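Protein toll (Drosophila melanogaster, PDB 4LXR) serves as the cell-surface receptor for the cleaved cytokine spaetzle C-106, switching on Toll signalling in embryonic dorsal-ventral patterning and antifungal innate immunity. Local coordinates at residues 417-422 with 450-455; 322-327 with 346-351. All coordinates share one frame; numbering follows the deposited sequence.

Interaction 1 (417-422 with 450-455); sequences HLDHND and TLNLRN. With NAG (2-acetamido-2-deoxy-beta-D-glucopyranose), chain E; NAG (2-acetamido-2-deoxy-beta-D-glucopyranose), chain F.
His417 and Asn452 pair as a parallel beta bridge, and the loops that follow them, running to Asp422 and Asn455, join two successive leucine-rich repeats of the Toll ectodomain. The backbone evidence is a pair of bonds, Leu418 N to Asn452 O and His420 N to Arg454 O, both 2.8 Å and nearly along the C=O axis. Asn452 extends with CG anti to its backbone N (chi1 -180°), which brings its amide obliquely across the Asp419 carboxylate, with Asn452 ND2 3.4 Å from Asp419 CG and the two planes 21° apart. No direct bond joins these groups; a water instead donates to Asp419 OD2 (2.9 Å) and accepts from Asn452 ND2, while Asp419 OD1 bonds to Ser395. Asn452 OD1 turns back to the backbone N of Arg454 at 3.1 Å, closing an Asx turn. An alanine in place of Asn452 would probably leave the Arg454 N-H without this acceptor and the bridging water without its amide donor, loosening the turn. Farther along, Asn455 carries an N-linked glycan, and its ND2 still donates to His420 ND1 (2.8 Å). The donor lies in the imidazole plane, while the Asn455 amide stands 81° to the ring, an arrangement that should restrain both the ring and the root of the sugar. The N-acetyl oxygen O7 of that first sugar also comes to the ring edge, 3.2 Å from His420 CE1. On the inner side, Leu418 and Leu453 lie side by side, with Leu418 CB 3.9 Å from Leu453 CD2. Leu453 also rests on Trp465 of helix 463-467, Leu418 reaches Phe442 in the connecting loop, Arg454 forms a salt bridge with Asp476, and Asn452 packs against that same residue on strand 474-476.

Interaction 2 (322-327 with 346-351); sequences LGDNLL and LSNNRL
Asn349 slots its amide between the turns of consecutive repeats, CG anti to its carbonyl carbon, with ND2 bridging Leu346 O of its own turn and Leu322 O of the preceding one. The bond to Leu322 O is 3.1 Å long and nearly straight (177° at the hydrogen), the acceptor lying in the amide plane. Asn325 ND2 grips the same Leu322 O at 2.8 Å from the opposite face of the carbonyl plane, which gives this oxygen two side-chain donors. Asp324 and Asn348 point the same way, side by side, their carboxylate and amide planes 17° apart; Asp324 OD1 lies 3.3 Å from Asn348 CB. Between the turns a water donates to Asp324 OD2 and to Ser347 OG, itself bonded to Asp345, and accepts from Asn348 ND2. At the other end Leu326 CD2 covers one face of the Arg350 guanidinium, 3.9 Å from NH1. Inside, Leu322 CB meets Leu346 CD2 at 3.7 Å, and Leu327 CB packs on Leu351 CD2. Buried asparagines tying successive turns together through backbone carbonyls, beside stacked leucines, are the asparagine ladder of a leucine-rich repeat solenoid.

How the interactions relate
Interaction 2 comes first along the chain, joining repeats 8 and 9, and interaction 1 follows between repeats 12 and 13. Their centres are 20 Å apart and their nearest atoms about 10 Å, without touching. Interaction 2 lies in the loops just after strands 319-321 and 343-345, whereas interaction 1 takes in the end of strand 415-417 and all of strand 450-452; strands 367-369 and 391-393 lie between them. The bonding pattern recurs: Asn373 continues the ladder beyond 346-351, Asn421 reaches back to Met394 O, and Asn456, just after 450-455, bonds to Leu418 O and Leu453 O. The solenoid thus accommodates a longer connection, including helix 429-433, while keeping its turn-to-turn bonding.

Interaction 1 (417-422 with 450-455)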
loop_
_atom_site.group_PDB
_atom_site.type_symbol
_atom_site.label_atom_id
_atom_site.label_comp_id
_atom_site.label_asym_id
_atom_site.label_seq_id
_atom_site.Cartn_x
_atom_site.Cartn_y
_atom_site.Cartn_z
ATOM N N HIS A 417 -13.789 -6.892 2.422
ATOM C CA HIS A 417 -12.480 -7.517 2.223
ATOM C C HIS A 417 -12.471 -8.968 2.674
ATOM O O HIS A 417 -12.539 -9.263 3.876
ATOM C CB HIS A 417 -11.402 -6.749 2.980
ATOM C CG HIS A 417 -11.323 -5.304 2.600
ATOM N ND1 HIS A 417 -10.461 -4.836 1.632
ATOM C CD2 HIS A 417 -12.013 -4.227 3.045
ATOM C CE1 HIS A 417 -10.613 -3.530 1.507
ATOM N NE2 HIS A 417 -11.551 -3.137 2.349
ATOM N N LEU A 418 -12.369 -9.863 1.699
ATOM C CA LEU A 418 -12.332 -11.288 1.953
ATOM C C LEU A 418 -11.057 -11.888 1.390
ATOM O O LEU A 418 -11.006 -13.085 1.109
ATOM C CB LEU A 418 -13.562 -11.985 1.350
ATOM C CG LEU A 418 -14.902 -11.575 1.973
ATOM C CD1 LEU A 418 -16.055 -12.268 1.278
ATOM C CD2 LEU A 418 -14.933 -11.847 3.492
ATOM N N ASP A 419 -10.021 -11.065 1.246
ATOM C CA ASP A 419 -8.772 -11.529 0.638
ATOM C C ASP A 419 -8.023 -12.580 1.484
ATOM O O ASP A 419 -8.047 -12.515 2.702
ATOM C CB ASP A 419 -7.851 -10.339 0.338
ATOM C CG ASP A 419 -7.795 -9.336 1.492
ATOM O OD1 ASP A 419 -8.857 -9.010 2.050
ATOM O OD2 ASP A 419 -6.693 -8.872 1.852
ATOM N N HIS A 420 -7.351 -13.524 0.817
ATOM C CA HIS A 420 -6.518 -14.544 1.467
ATOM C C HIS A 420 -7.368 -15.521 2.287
ATOM O O HIS A 420 -7.178 -15.695 3.484
ATOM C CB HIS A 420 -5.414 -13.907 2.341
ATOM C CG HIS A 420 -4.685 -12.779 1.674
ATOM N ND1 HIS A 420 -3.911 -12.954 0.546
ATOM C CD2 HIS A 420 -4.614 -11.462 1.977
ATOM C CE1 HIS A 420 -3.396 -11.795 0.181
ATOM N NE2 HIS A 420 -3.801 -10.873 1.038
ATOM N N ASN A 421 -8.325 -16.137 1.622
ATOM C CA ASN A 421 -9.171 -17.134 2.247
ATOM C C ASN A 421 -9.234 -18.356 1.334
ATOM O O ASN A 421 -8.404 -18.487 0.431
ATOM C CB ASN A 421 -10.553 -16.538 2.542
ATOM C CG ASN A 421 -10.577 -15.769 3.851
ATOM O OD1 ASN A 421 -10.479 -16.374 4.917
ATOM N ND2 ASN A 421 -10.690 -14.436 3.784
ATOM N N ASP A 422 -10.194 -19.249 1.562
ATOM C CA ASP A 422 -10.324 -20.450 0.731
ATOM C C ASP A 422 -11.661 -20.451 0.017
ATOM O O ASP A 422 -12.313 -21.488 -0.099
ATOM C CB ASP A 422 -10.208 -21.716 1.577
ATOM C CG ASP A 422 -8.781 -22.036 1.955
ATOM O OD1 ASP A 422 -7.940 -22.163 1.042
ATOM O OD2 ASP A 422 -8.501 -22.158 3.165
ATOM N N THR A 450 -16.259 -1.597 -2.713
ATOM C CA THR A 450 -15.053 -2.403 -2.753
ATOM C C THR A 450 -15.412 -3.860 -2.532
ATOM O O THR A 450 -16.029 -4.221 -1.522
ATOM C CB THR A 450 -14.067 -2.012 -1.654
ATOM O OG1 THR A 450 -13.730 -0.625 -1.754
ATOM C CG2 THR A 450 -12.798 -2.859 -1.748
ATOM N N LEU A 451 -15.022 -4.698 -3.480
ATOM C CA LEU A 451 -15.098 -6.135 -3.299
ATOM C C LEU A 451 -13.705 -6.697 -3.523
ATOM O O LEU A 451 -13.243 -6.829 -4.658
ATOM C CB LEU A 451 -16.098 -6.763 -4.277
ATOM C CG LEU A 451 -16.273 -8.281 -4.169
ATOM C CD1 LEU A 451 -16.490 -8.717 -2.713
ATOM C CD2 LEU A 451 -17.422 -8.758 -5.070
ATOM N N ASN A 452 -13.036 -7.030 -2.431
ATOM C CA ASN A 452 -11.695 -7.581 -2.503
ATOM C C ASN A 452 -11.711 -9.077 -2.227
ATOM O O ASN A 452 -11.913 -9.499 -1.084
ATOM C CB ASN A 452 -10.799 -6.839 -1.517
ATOM C CG ASN A 452 -9.378 -7.341 -1.520
ATOM O OD1 ASN A 452 -9.005 -8.196 -2.322
ATOM N ND2 ASN A 452 -8.565 -6.800 -0.613
ATOM N N LEU A 453 -11.504 -9.862 -3.288
ATOM C CA LEU A 453 -11.505 -11.317 -3.224
ATOM C C LEU A 453 -10.157 -11.888 -3.635
ATOM O O LEU A 453 -10.051 -13.040 -4.049
ATOM C CB LEU A 453 -12.579 -11.898 -4.140
ATOM C CG LEU A 453 -14.012 -11.637 -3.713
ATOM C CD1 LEU A 453 -14.937 -12.017 -4.858
ATOM C CD2 LEU A 453 -14.321 -12.440 -2.455
ATOM N N ARG A 454 -9.134 -11.061 -3.521
ATOM C CA ARG A 454 -7.772 -11.440 -3.846
ATOM C C ARG A 454 -7.348 -12.733 -3.142
ATOM O O ARG A 454 -7.597 -12.894 -1.941
ATOM C CB ARG A 454 -6.894 -10.285 -3.411
ATOM C CG ARG A 454 -5.434 -10.550 -3.248
ATOM C CD ARG A 454 -4.764 -9.213 -2.939
ATOM N NE ARG A 454 -3.503 -9.054 -3.639
ATOM C CZ ARG A 454 -3.302 -8.224 -4.651
ATOM N NH1 ARG A 454 -4.277 -7.443 -5.101
ATOM N NH2 ARG A 454 -2.112 -8.177 -5.211
ATOM N N ASN A 455 -6.751 -13.662 -3.894
ATOM C CA ASN A 455 -6.096 -14.838 -3.320
ATOM C C ASN A 455 -7.092 -15.803 -2.655
ATOM O O ASN A 455 -6.946 -16.200 -1.489
ATOM C CB ASN A 455 -4.985 -14.399 -2.349
ATOM C CG ASN A 455 -4.105 -15.554 -1.874
ATOM O OD1 ASN A 455 -4.134 -16.651 -2.428
ATOM N ND2 ASN A 455 -3.308 -15.290 -0.848
HETATM C C1 NAG E . -2.615 -16.440 -0.329
HETATM C C2 NAG E . -1.227 -15.806 -0.118
HETATM C C3 NAG E . -0.331 -16.736 0.702
HETATM C C4 NAG E . -1.026 -17.169 1.988
HETATM C C5 NAG E . -2.376 -17.788 1.640
HETATM C C6 NAG E . -3.164 -18.238 2.848
HETATM C C7 NAG E . -0.535 -14.249 -1.895
HETATM C C8 NAG E . 0.163 -14.114 -3.215
HETATM N N2 NAG E . -0.593 -15.487 -1.388
HETATM O O3 NAG E . 0.887 -16.057 0.978
HETATM O O4 NAG E . -0.247 -18.152 2.661
HETATM O O5 NAG E . -3.176 -16.819 0.949
HETATM O O6 NAG E . -3.477 -17.145 3.700
HETATM O O7 NAG E . -1.024 -13.284 -1.316
HETATM C C1 NAG F . -3.221 -5.850 -9.490
HETATM C C2 NAG F . -2.604 -4.444 -9.559
HETATM C C3 NAG F . -1.103 -4.522 -9.870
HETATM C C4 NAG F . -0.398 -5.542 -8.982
HETATM C C5 NAG F . -1.162 -6.858 -9.011
HETATM C C6 NAG F . -0.566 -7.924 -8.121
HETATM C C7 NAG F . -3.815 -2.438 -10.311
HETATM C C8 NAG F . -3.663 -1.923 -8.912
HETATM N N2 NAG F . -3.284 -3.639 -10.558
HETATM O O3 NAG F . -0.533 -3.231 -9.685
HETATM O O4 NAG F . 0.902 -5.837 -9.489
HETATM O O5 NAG F . -2.504 -6.637 -8.569
HETATM O O6 NAG F . -0.633 -7.545 -6.753
HETATM O O7 NAG F . -4.385 -1.792 -11.184
HETATM O O HOH W 1 -5.468 -7.307 -0.240
#

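Interaction 2 (322-327 with 346-351)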
loop_
_atom_site.group_PDB
_atom_site.type_symbol
_atom_site.label_atom_id
_atom_site.label_comp_id
_atom_site.label_asym_id
_atom_site.label_seq_id
_atom_site.Cartn_x
_atom_site.Cartn_y
_atom_site.Cartn_z
ATOM N N LEU A 322 -9.983 -5.283 20.589
ATOM C CA LEU A 322 -9.669 -6.547 21.237
ATOM C C LEU A 322 -8.700 -7.324 20.363
ATOM O O LEU A 322 -8.503 -8.529 20.523
ATOM C CB LEU A 322 -10.939 -7.355 21.513
ATOM C CG LEU A 322 -11.501 -7.054 22.908
ATOM C CD1 LEU A 322 -12.939 -7.492 23.015
ATOM C CD2 LEU A 322 -10.631 -7.743 23.950
ATOM N N GLY A 323 -8.094 -6.598 19.443
ATOM C CA GLY A 323 -7.102 -7.149 18.549
ATOM C C GLY A 323 -5.874 -7.652 19.280
ATOM O O GLY A 323 -5.534 -7.161 20.360
ATOM N N ASP A 324 -5.236 -8.655 18.680
ATOM C CA ASP A 324 -3.971 -9.216 19.135
ATOM C C ASP A 324 -4.053 -9.891 20.492
ATOM O O ASP A 324 -3.164 -9.731 21.332
ATOM C CB ASP A 324 -2.849 -8.170 19.111
ATOM C CG ASP A 324 -2.613 -7.612 17.727
ATOM O OD1 ASP A 324 -1.876 -8.244 16.929
ATOM O OD2 ASP A 324 -3.169 -6.540 17.434
ATOM N N ASN A 325 -5.121 -10.647 20.706
ATOM C CA ASN A 325 -5.185 -11.509 21.878
ATOM C C ASN A 325 -5.131 -12.940 21.405
ATOM O O ASN A 325 -4.689 -13.179 20.284
ATOM C CB ASN A 325 -6.416 -11.189 22.720
ATOM C CG ASN A 325 -6.303 -9.832 23.382
ATOM O OD1 ASN A 325 -5.497 -9.656 24.289
ATOM N ND2 ASN A 325 -7.076 -8.864 22.908
ATOM N N LEU A 326 -5.563 -13.884 22.238
ATOM C CA LEU A 326 -5.545 -15.303 21.873
ATOM C C LEU A 326 -6.951 -15.908 21.881
ATOM O O LEU A 326 -7.115 -17.098 22.144
ATOM C CB LEU A 326 -4.633 -16.086 22.836
ATOM C CG LEU A 326 -3.161 -15.641 22.846
ATOM C CD1 LEU A 326 -2.370 -16.328 23.969
ATOM C CD2 LEU A 326 -2.515 -15.907 21.481
ATOM N N LEU A 327 -7.958 -15.090 21.582
ATOM C CA LEU A 327 -9.354 -15.497 21.723
ATOM C C LEU A 327 -9.732 -16.578 20.707
ATOM O O LEU A 327 -9.464 -16.419 19.516
ATOM C CB LEU A 327 -10.263 -14.262 21.588
ATOM C CG LEU A 327 -10.047 -13.155 22.636
ATOM C CD1 LEU A 327 -10.669 -11.826 22.226
ATOM C CD2 LEU A 327 -10.575 -13.569 23.998
ATOM N N LEU A 346 -11.384 -7.284 16.289
ATOM C CA LEU A 346 -11.011 -8.582 16.831
ATOM C C LEU A 346 -9.895 -9.182 15.988
ATOM O O LEU A 346 -9.679 -10.393 16.016
ATOM C CB LEU A 346 -12.211 -9.532 16.820
ATOM C CG LEU A 346 -13.329 -9.258 17.817
ATOM C CD1 LEU A 346 -14.524 -10.124 17.477
ATOM C CD2 LEU A 346 -12.833 -9.560 19.217
ATOM N N SER A 347 -9.213 -8.337 15.222
ATOM C CA SER A 347 -8.151 -8.799 14.333
ATOM C C SER A 347 -7.047 -9.485 15.132
ATOM O O SER A 347 -6.861 -9.196 16.320
ATOM C CB SER A 347 -7.580 -7.636 13.499
ATOM O OG SER A 347 -6.952 -6.647 14.318
ATOM N N ASN A 348 -6.342 -10.410 14.485
ATOM C CA ASN A 348 -5.215 -11.130 15.090
ATOM C C ASN A 348 -5.517 -11.879 16.372
ATOM O O ASN A 348 -4.808 -11.738 17.365
ATOM C CB ASN A 348 -3.998 -10.214 15.296
ATOM C CG ASN A 348 -3.358 -9.807 13.992
ATOM O OD1 ASN A 348 -2.734 -10.631 13.323
ATOM N ND2 ASN A 348 -3.515 -8.528 13.609
ATOM N N ASN A 349 -6.568 -12.687 16.352
ATOM C CA ASN A 349 -6.816 -13.599 17.456
ATOM C C ASN A 349 -6.702 -15.025 16.947
ATOM O O ASN A 349 -5.914 -15.290 16.046
ATOM C CB ASN A 349 -8.173 -13.311 18.087
ATOM C CG ASN A 349 -8.108 -12.177 19.092
ATOM O OD1 ASN A 349 -7.693 -12.383 20.233
ATOM N ND2 ASN A 349 -8.527 -10.979 18.684
ATOM N N ARG A 350 -7.471 -15.944 17.518
ATOM C CA ARG A 350 -7.477 -17.325 17.048
ATOM C C ARG A 350 -8.920 -17.792 16.906
ATOM O O ARG A 350 -9.223 -18.941 17.204
ATOM C CB ARG A 350 -6.788 -18.256 18.048
ATOM C CG ARG A 350 -5.389 -17.863 18.485
ATOM C CD ARG A 350 -4.346 -18.076 17.400
ATOM N NE ARG A 350 -2.990 -17.938 17.939
ATOM C CZ ARG A 350 -2.113 -17.014 17.553
ATOM N NH1 ARG A 350 -0.908 -16.964 18.108
ATOM N NH2 ARG A 350 -2.434 -16.146 16.604
ATOM N N LEU A 351 -9.812 -16.896 16.492
ATOM C CA LEU A 351 -11.233 -17.218 16.455
ATOM C C LEU A 351 -11.541 -18.330 15.445
ATOM O O LEU A 351 -11.210 -18.212 14.260
ATOM C CB LEU A 351 -12.044 -15.955 16.137
ATOM C CG LEU A 351 -11.854 -14.789 17.125
ATOM C CD1 LEU A 351 -12.418 -13.478 16.595
ATOM C CD2 LEU A 351 -12.459 -15.115 18.490
HETATM O O HOH W 2 -4.413 -6.297 14.943
#